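Local structure of Poly(A) RNA polymerase GLD2 (Rattus norvegicus, 6LBK) at residues Phe298-Gln303 / Lys324-Glu329. The protein probably adds AMP units from ATP, one after another, to the 3' ends of selected cytoplasmic mRNAs and a single nucleotide to certain microRNAs, using magnesium or manganese. The protein carries 1 engineered substitution. Numbering follows the deposited sequence.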
loop_
_atom_site.group_PDB
_atom_site.type_symbol
_atom_site.label_atom_id
_atom_site.label_comp_id
_atom_site.label_asym_id
_atom_site.label_seq_id
_atom_site.Cartn_x
_atom_site.Cartn_y
_atom_site.Cartn_z
ATOM N N PHE A 298 -3.004 -20.456 4.975
ATOM C CA PHE A 298 -2.723 -19.476 6.022
ATOM C C PHE A 298 -3.881 -19.392 7.002
ATOM O O PHE A 298 -4.990 -18.987 6.631
ATOM C CB PHE A 298 -2.458 -18.085 5.441
ATOM C CG PHE A 298 -2.324 -16.997 6.496
ATOM C CD1 PHE A 298 -1.206 -16.925 7.308
ATOM C CD2 PHE A 298 -3.324 -16.052 6.679
ATOM C CE1 PHE A 298 -1.082 -15.936 8.273
ATOM C CE2 PHE A 298 -3.199 -15.047 7.651
ATOM C CZ PHE A 298 -2.078 -14.995 8.440
ATOM N N ASP A 299 -3.577 -19.656 8.272
ATOM C CA ASP A 299 -4.569 -19.737 9.343
ATOM C C ASP A 299 -4.816 -18.341 9.932
ATOM O O ASP A 299 -4.116 -17.880 10.840
ATOM C CB ASP A 299 -4.107 -20.735 10.397
ATOM C CG ASP A 299 -5.181 -21.056 11.402
ATOM O OD1 ASP A 299 -6.327 -20.599 11.200
ATOM O OD2 ASP A 299 -4.886 -21.789 12.378
ATOM N N TRP A 300 -5.835 -17.662 9.388
ATOM C CA TRP A 300 -6.237 -16.348 9.883
ATOM C C TRP A 300 -6.438 -16.355 11.391
ATOM O O TRP A 300 -6.185 -15.348 12.063
ATOM C CB TRP A 300 -7.546 -15.918 9.228
ATOM C CG TRP A 300 -7.647 -16.232 7.789
ATOM C CD1 TRP A 300 -8.221 -17.334 7.242
ATOM C CD2 TRP A 300 -7.166 -15.443 6.697
ATOM N NE1 TRP A 300 -8.141 -17.279 5.876
ATOM C CE2 TRP A 300 -7.493 -16.129 5.516
ATOM C CE3 TRP A 300 -6.496 -14.213 6.605
ATOM C CZ2 TRP A 300 -7.173 -15.642 4.261
ATOM C CZ3 TRP A 300 -6.174 -13.722 5.347
ATOM C CH2 TRP A 300 -6.516 -14.435 4.195
ATOM N N ASN A 301 -6.954 -17.467 11.929
ATOM C CA ASN A 301 -7.447 -17.506 13.299
ATOM C C ASN A 301 -6.342 -17.656 14.332
ATOM O O ASN A 301 -6.583 -17.379 15.512
ATOM C CB ASN A 301 -8.458 -18.647 13.463
ATOM C CG ASN A 301 -9.558 -18.604 12.417
ATOM O OD1 ASN A 301 -9.517 -17.807 11.476
ATOM N ND2 ASN A 301 -10.548 -19.459 12.574
ATOM N N THR A 302 -5.142 -18.074 13.934
ATOM C CA THR A 302 -4.076 -18.259 14.905
ATOM C C THR A 302 -2.848 -17.395 14.663
ATOM O O THR A 302 -2.060 -17.203 15.606
ATOM C CB THR A 302 -3.627 -19.726 14.936
ATOM O OG1 THR A 302 -3.116 -20.084 13.645
ATOM C CG2 THR A 302 -4.804 -20.633 15.295
ATOM N N GLN A 303 -2.647 -16.865 13.452
ATOM C CA GLN A 303 -1.388 -16.200 13.150
ATOM C C GLN A 303 -1.565 -14.789 12.605
ATOM O O GLN A 303 -2.618 -14.399 12.096
ATOM C CB GLN A 303 -0.516 -17.014 12.187
ATOM C CG GLN A 303 0.169 -18.174 12.883
ATOM C CD GLN A 303 1.344 -18.692 12.103
ATOM O OE1 GLN A 303 1.315 -18.726 10.875
ATOM N NE2 GLN A 303 2.387 -19.119 12.814
ATOM N N LYS A 324 -10.109 -10.179 16.356
ATOM C CA LYS A 324 -9.912 -9.859 14.926
ATOM C C LYS A 324 -9.883 -11.098 14.049
ATOM O O LYS A 324 -9.283 -12.089 14.442
ATOM C CB LYS A 324 -8.525 -9.267 14.736
ATOM C CG LYS A 324 -8.143 -8.230 15.762
ATOM C CD LYS A 324 -9.211 -7.214 15.988
ATOM C CE LYS A 324 -9.148 -6.068 15.010
ATOM N NZ LYS A 324 -10.507 -5.648 14.601
ATOM N N TYR A 325 -10.415 -10.953 12.843
ATOM C CA TYR A 325 -10.376 -12.024 11.826
ATOM C C TYR A 325 -9.015 -12.025 11.120
ATOM O O TYR A 325 -8.460 -13.087 10.954
ATOM C CB TYR A 325 -11.451 -11.741 10.795
ATOM C CG TYR A 325 -12.853 -11.790 11.319
ATOM C CD1 TYR A 325 -13.211 -12.680 12.300
ATOM C CD2 TYR A 325 -13.833 -10.990 10.778
ATOM C CE1 TYR A 325 -14.514 -12.757 12.748
ATOM C CE2 TYR A 325 -15.141 -11.047 11.210
ATOM C CZ TYR A 325 -15.477 -11.940 12.199
ATOM O OH TYR A 325 -16.758 -11.999 12.637
ATOM N N ILE A 326 -8.457 -10.862 10.801
ATOM C CA ILE A 326 -7.218 -10.795 10.046
ATOM C C ILE A 326 -6.244 -9.947 10.855
ATOM O O ILE A 326 -6.629 -8.903 11.399
ATOM C CB ILE A 326 -7.450 -10.213 8.635
ATOM C CG1 ILE A 326 -8.536 -11.003 7.904
ATOM C CG2 ILE A 326 -6.172 -10.242 7.779
ATOM C CD1 ILE A 326 -8.721 -10.596 6.478
ATOM N N CYS A 327 -5.013 -10.444 11.007
ATOM C CA CYS A 327 -3.968 -9.802 11.811
ATOM C C CYS A 327 -2.707 -9.599 10.971
ATOM O O CYS A 327 -1.956 -10.549 10.748
ATOM C CB CYS A 327 -3.647 -10.623 13.047
ATOM S SG CYS A 327 -4.994 -10.780 14.200
ATOM N N VAL A 328 -2.456 -8.370 10.528
ATOM C CA VAL A 328 -1.227 -7.999 9.828
ATOM C C VAL A 328 -0.475 -6.958 10.676
ATOM O O VAL A 328 -1.036 -5.914 11.019
ATOM C CB VAL A 328 -1.533 -7.457 8.427
ATOM C CG1 VAL A 328 -0.258 -7.243 7.648
ATOM C CG2 VAL A 328 -2.495 -8.369 7.709
ATOM N N GLU A 329 0.760 -7.270 11.078
ATOM C CA GLU A 329 1.527 -6.396 11.960
ATOM C C GLU A 329 2.117 -5.227 11.168
ATOM O O GLU A 329 2.856 -5.435 10.202
ATOM C CB GLU A 329 2.645 -7.169 12.659
ATOM C CG GLU A 329 3.449 -6.345 13.673
ATOM C CD GLU A 329 4.742 -7.036 14.157
ATOM O OE1 GLU A 329 4.994 -7.071 15.391
ATOM O OE2 GLU A 329 5.517 -7.532 13.312
#
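W300 lays the six-membered part of its indole alongside I326, with CE3 4.0 Å from CG1 of the isoleucine and CZ3 4.2 Å from its CD1. The contact belongs to the PAP-associated region of this Cid1-type nucleotidyltransferase, where the turn between helix 283-297 and strand 303-306 packs against the chain leading into the short strand 328-329, the parallel neighbour of 303-306 in a small three-stranded sheet. W300 and I326 point the same way, and both reach helix 344-363, where F347 meets the indole edge-to-face, touches I326 and stacks on the ring of Y325, and K351 also packs against W300. With CG1 anti to the carbonyl carbon (chi1 -54°) and CG2 anti to the backbone N, both branches of I326 touch W300 CE3, CG1 the nearer. F298 closes in on the indole from within its own segment: its CD2 stands 3.7 Å above one face, near the rim, while W300 CE3 lies in the plane of the phenyl ring at its edge.

D299 ties the turn together. Its OD1 accepts from N301 N in an Asx turn, and its OD2 is bonded to T302 OG1 at 2.8 Å, both partners standing well out of the carboxylate plane. D299 O takes two further bonds, from the N atoms of T302 and Q303. Farther along, C327 CB lies 4.0 Å from Q303 O, and the cysteine also packs against M304 and R315. The side-chain amide of N336 bonds to I326 O through ND2 and to V328 N through OD1, bridging the two backbone groups. At the start of the indole side chain, W300 CB sits 3.4 Å from Y325 O.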